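Local coordinates for protein subtilisin-like serine protease (Fervidobacterium pennivorans, PDB 1R6V) that degrades keratin into peptides as a subtilisin-like serine protease, letting its bacterium grow on native feathers, at residues A[12-17]-A[459-464]; A[525-530]-A[665-670]. The protein carries 1 engineered substitution. All blocks are in the same frame, centred on the assembly; numbering follows the deposited sequence.

Interaction 1: residues A[12-17]-A[459-464]; sequences IKSQGY and GNFGVP
Two irregular stretches, 12-17 and 459-464, run almost side by side where they touch, their backbones heading 16° apart, with the CA atoms of G16 and F461 6.0 Å from each other. The contact lays the N-terminal segment, assigned to the propeptide, against the Ig-like beta-sandwich domain, on the loop between strands 446-455 and 466-471. F461 reaches across to this segment, its CG turned anti to the carbonyl carbon (chi1 -69°), which directs the ring over G16. One face of the ring takes a CH-pi contact from G16 CA, 3.7 Å from the ring centroid and shifted toward the rim. A CB on G16 would come tight against F461 CD2, and the positive phi of 76° by itself favours glycine. S14 OG approaches F461 CE1 obliquely at 3.6 Å and also accepts a weak hydrogen bond from G16 N. An alanine in place of F461 would probably leave G16 CA without its aromatic cover and open a gap beside S14. Further along, Y17 crosses F461 obliquely, its CE1 4.0 Å from F461 CB, while its hydroxyl bonds I668 O of the second sandwich domain. V463 CG2 comes obliquely to Y17 CE1 at 4.4 Å. At the last step Y17 CB rests on the proline ring, 4.0 Å from P464 CD, and Y17 CD1 comes within 3.5 Å of G462 O.

Interaction 2: residues A[525-530]-A[665-670]; sequences AIALRM and WWTIFG
R529 and W665 meet through a nearly straight hydrogen bond, R529 NH1 to W665 O at 2.8 Å, with the carbonyl oxygen close to the guanidinium plane. R529 NH2 adds a weak second bond to the same oxygen. Acidic residues take up NE and NH1: NE forms a salt bridge with D649, and NH1 another with E532. These two carboxylates probably help keep the buried arginine charged. Its guanidinium lies flat on W666, planes 6° apart, in a cation-pi stack with R529 CZ 3.6 Å from the centroid of the W666 six-membered ring. This buried joint fastens a loop of the Ig-like domain to strand 666-669, the last strand of the second beta-sandwich domain. W665 CG sits between the backbone N and carbonyl carbon (chi1 64°), and the indole NE1 donates to I526 O at 3.0 Å, with the acceptor in the ring plane. A525 O meets the same ring at its edge, 3.4 Å from W665 CZ2. Over one face, L528 CD1 makes a CH-pi contact with the W665 six-membered ring, 3.8 Å from its centroid. T667 OG1 is hydrogen-bonded to Q604 NE2.

How the interactions relate
From the N terminus, 12-17 pairs with 459-464, so interaction 1 closes a loop of 441 residues that takes in the catalytic domain. The chain then continues through the Ig-like domain to 525-530, where interaction 2 opens, and closes at 665-670 after a helix-free span that holds the last Ig-like strand, 535-543, and most of the second sandwich. The two loops follow in series, neither nesting nor crossing, yet their centres lie about 12 Å apart. They touch directly: besides the Y17 hydroxyl bond, P464 packs on I526, and V463 on F669. Propeptide, Ig-like domain and second sandwich therefore converge at one junction, away from the annotated calcium and charge-relay residues.

Interaction 1: residues A[12-17]-A[459-464]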
# COMPACT_ATOMS: atom_id res chain seq x y z
N ILE A 12 -36.60 -4.67 -5.32
CA ILE A 12 -35.66 -3.73 -4.70
C ILE A 12 -34.76 -3.04 -5.72
O ILE A 12 -34.64 -3.49 -6.86
CB ILE A 12 -34.76 -4.43 -3.63
CG1 ILE A 12 -33.65 -5.24 -4.29
CG2 ILE A 12 -35.62 -5.30 -2.73
CD1 ILE A 12 -34.12 -6.31 -5.24
N LYS A 13 -34.14 -1.94 -5.30
CA LYS A 13 -33.26 -1.16 -6.18
C LYS A 13 -31.85 -1.72 -6.11
O LYS A 13 -31.52 -2.46 -5.18
CB LYS A 13 -33.28 0.30 -5.73
CG LYS A 13 -34.67 0.90 -5.66
CD LYS A 13 -34.67 2.28 -4.99
CE LYS A 13 -36.09 2.80 -4.80
NZ LYS A 13 -36.12 4.09 -4.04
N SER A 14 -31.02 -1.37 -7.09
CA SER A 14 -29.63 -1.84 -7.13
C SER A 14 -29.00 -1.69 -5.76
O SER A 14 -29.23 -0.70 -5.06
CB SER A 14 -28.81 -1.05 -8.15
OG SER A 14 -27.45 -1.48 -8.14
N GLN A 15 -28.19 -2.68 -5.39
CA GLN A 15 -27.51 -2.72 -4.11
C GLN A 15 -26.02 -2.41 -4.21
O GLN A 15 -25.28 -2.63 -3.25
CB GLN A 15 -27.69 -4.10 -3.47
CG GLN A 15 -29.12 -4.46 -3.09
CD GLN A 15 -29.74 -3.46 -2.14
OE1 GLN A 15 -30.49 -2.57 -2.56
NE2 GLN A 15 -29.42 -3.58 -0.86
N GLY A 16 -25.58 -1.93 -5.36
CA GLY A 16 -24.17 -1.62 -5.54
C GLY A 16 -23.31 -2.86 -5.75
O GLY A 16 -23.80 -3.88 -6.24
N TYR A 17 -22.04 -2.78 -5.39
CA TYR A 17 -21.15 -3.93 -5.55
C TYR A 17 -20.76 -4.59 -4.23
O TYR A 17 -20.97 -4.02 -3.16
CB TYR A 17 -19.89 -3.52 -6.34
CG TYR A 17 -20.25 -3.02 -7.72
CD1 TYR A 17 -20.43 -1.66 -7.97
CD2 TYR A 17 -20.53 -3.93 -8.75
CE1 TYR A 17 -20.90 -1.22 -9.21
CE2 TYR A 17 -20.99 -3.49 -9.99
CZ TYR A 17 -21.18 -2.14 -10.21
OH TYR A 17 -21.70 -1.71 -11.41
N GLY A 459 -23.09 6.50 -13.39
CA GLY A 459 -22.36 7.16 -12.33
C GLY A 459 -23.05 7.12 -10.98
O GLY A 459 -22.90 8.03 -10.16
N ASN A 460 -23.82 6.05 -10.73
CA ASN A 460 -24.52 5.91 -9.48
C ASN A 460 -23.70 5.19 -8.41
O ASN A 460 -23.79 5.51 -7.23
CB ASN A 460 -25.84 5.17 -9.70
CG ASN A 460 -26.82 5.96 -10.55
OD1 ASN A 460 -27.02 7.15 -10.32
ND2 ASN A 460 -27.43 5.30 -11.53
N PHE A 461 -22.88 4.22 -8.81
CA PHE A 461 -22.08 3.48 -7.85
C PHE A 461 -20.61 3.41 -8.23
O PHE A 461 -20.27 3.22 -9.39
CB PHE A 461 -22.60 2.04 -7.72
CG PHE A 461 -23.94 1.94 -7.04
CD1 PHE A 461 -25.12 1.95 -7.78
CD2 PHE A 461 -24.02 1.83 -5.66
CE1 PHE A 461 -26.36 1.85 -7.15
CE2 PHE A 461 -25.26 1.74 -5.02
CZ PHE A 461 -26.43 1.74 -5.77
N GLY A 462 -19.74 3.57 -7.24
CA GLY A 462 -18.32 3.48 -7.52
C GLY A 462 -17.94 2.01 -7.71
O GLY A 462 -18.52 1.12 -7.07
N VAL A 463 -16.96 1.74 -8.56
CA VAL A 463 -16.51 0.37 -8.82
C VAL A 463 -15.21 0.13 -8.06
O VAL A 463 -14.19 0.78 -8.30
CB VAL A 463 -16.25 0.13 -10.33
CG1 VAL A 463 -15.98 -1.33 -10.59
CG2 VAL A 463 -17.42 0.62 -11.16
N PRO A 464 -15.23 -0.82 -7.12
CA PRO A 464 -14.05 -1.13 -6.32
C PRO A 464 -13.04 -2.09 -6.95
O PRO A 464 -13.40 -2.95 -7.76
CB PRO A 464 -14.64 -1.68 -5.03
CG PRO A 464 -15.86 -2.40 -5.51
CD PRO A 464 -16.43 -1.49 -6.58

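Interaction 2: residues A[525-530]-A[665-670]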
# COMPACT_ATOMS: atom_id res chain seq x y z
N ALA A 525 -13.74 -11.93 -4.43
CA ALA A 525 -13.44 -10.83 -5.35
C ALA A 525 -14.71 -10.09 -5.74
O ALA A 525 -15.81 -10.58 -5.54
CB ALA A 525 -12.73 -11.36 -6.59
N ILE A 526 -14.55 -8.90 -6.29
CA ILE A 526 -15.70 -8.12 -6.70
C ILE A 526 -16.35 -8.79 -7.91
O ILE A 526 -17.57 -8.89 -7.99
CB ILE A 526 -15.29 -6.71 -7.10
CG1 ILE A 526 -14.82 -5.94 -5.86
CG2 ILE A 526 -16.44 -6.01 -7.78
CD1 ILE A 526 -15.89 -5.79 -4.78
N ALA A 527 -15.50 -9.22 -8.85
CA ALA A 527 -15.95 -9.87 -10.07
C ALA A 527 -15.44 -11.30 -10.04
O ALA A 527 -14.33 -11.57 -9.57
CB ALA A 527 -15.38 -9.15 -11.29
N LEU A 528 -16.25 -12.22 -10.54
CA LEU A 528 -15.88 -13.63 -10.54
C LEU A 528 -15.32 -14.12 -11.87
O LEU A 528 -14.78 -15.22 -11.94
CB LEU A 528 -17.12 -14.47 -10.18
CG LEU A 528 -17.77 -14.13 -8.84
CD1 LEU A 528 -19.05 -14.94 -8.63
CD2 LEU A 528 -16.78 -14.41 -7.72
N ARG A 529 -15.44 -13.30 -12.91
CA ARG A 529 -14.99 -13.69 -14.25
C ARG A 529 -14.22 -12.63 -15.01
O ARG A 529 -14.55 -11.45 -14.95
CB ARG A 529 -16.21 -14.09 -15.09
CG ARG A 529 -17.14 -15.05 -14.40
CD ARG A 529 -18.37 -15.32 -15.25
NE ARG A 529 -19.37 -16.05 -14.47
CZ ARG A 529 -20.09 -15.52 -13.50
NH1 ARG A 529 -19.95 -14.24 -13.17
NH2 ARG A 529 -20.95 -16.28 -12.81
N MET A 530 -13.21 -13.07 -15.76
CA MET A 530 -12.40 -12.16 -16.56
C MET A 530 -13.31 -11.43 -17.55
O MET A 530 -13.08 -10.26 -17.89
CB MET A 530 -11.30 -12.93 -17.31
CG MET A 530 -10.31 -12.03 -18.04
SD MET A 530 -8.99 -12.98 -18.85
CE MET A 530 -7.77 -12.97 -17.58
N TRP A 665 -22.72 -14.59 -8.75
CA TRP A 665 -23.30 -13.41 -9.36
C TRP A 665 -22.61 -12.98 -10.63
O TRP A 665 -21.51 -13.45 -10.94
CB TRP A 665 -23.31 -12.26 -8.35
CG TRP A 665 -21.94 -11.80 -7.94
CD1 TRP A 665 -21.17 -10.83 -8.55
CD2 TRP A 665 -21.16 -12.30 -6.84
NE1 TRP A 665 -19.97 -10.70 -7.89
CE2 TRP A 665 -19.94 -11.59 -6.84
CE3 TRP A 665 -21.39 -13.27 -5.86
CZ2 TRP A 665 -18.93 -11.82 -5.88
CZ3 TRP A 665 -20.39 -13.50 -4.91
CH2 TRP A 665 -19.18 -12.78 -4.93
N TRP A 666 -23.28 -12.09 -11.36
CA TRP A 666 -22.79 -11.53 -12.62
C TRP A 666 -22.61 -10.04 -12.34
O TRP A 666 -23.53 -9.37 -11.87
CB TRP A 666 -23.83 -11.75 -13.72
CG TRP A 666 -24.21 -13.19 -13.84
CD1 TRP A 666 -25.15 -13.84 -13.10
CD2 TRP A 666 -23.59 -14.17 -14.67
NE1 TRP A 666 -25.15 -15.18 -13.41
CE2 TRP A 666 -24.20 -15.41 -14.38
CE3 TRP A 666 -22.58 -14.13 -15.64
CZ2 TRP A 666 -23.83 -16.60 -15.01
CZ3 TRP A 666 -22.21 -15.31 -16.27
CH2 TRP A 666 -22.84 -16.53 -15.95
N THR A 667 -21.41 -9.54 -12.62
CA THR A 667 -21.06 -8.15 -12.36
C THR A 667 -21.17 -7.31 -13.63
O THR A 667 -20.46 -7.55 -14.60
CB THR A 667 -19.63 -8.09 -11.78
OG1 THR A 667 -19.58 -8.89 -10.59
CG2 THR A 667 -19.24 -6.67 -11.41
N ILE A 668 -22.08 -6.34 -13.61
CA ILE A 668 -22.31 -5.47 -14.76
C ILE A 668 -22.38 -4.00 -14.36
O ILE A 668 -22.53 -3.66 -13.18
CB ILE A 668 -23.60 -5.87 -15.51
CG1 ILE A 668 -24.82 -5.79 -14.59
CG2 ILE A 668 -23.43 -7.26 -16.09
CD1 ILE A 668 -24.93 -6.93 -13.62
N PHE A 669 -22.29 -3.12 -15.36
CA PHE A 669 -22.27 -1.69 -15.10
C PHE A 669 -23.32 -0.86 -15.84
O PHE A 669 -23.34 0.37 -15.74
CB PHE A 669 -20.86 -1.17 -15.40
CG PHE A 669 -19.78 -2.00 -14.74
CD1 PHE A 669 -19.21 -3.07 -15.41
CD2 PHE A 669 -19.42 -1.76 -13.42
CE1 PHE A 669 -18.29 -3.91 -14.77
CE2 PHE A 669 -18.50 -2.59 -12.77
CZ PHE A 669 -17.94 -3.67 -13.44
N GLY A 670 -24.20 -1.53 -16.58
CA GLY A 670 -25.24 -0.82 -17.29
C GLY A 670 -24.77 -0.16 -18.57
O GLY A 670 -23.71 -0.46 -19.09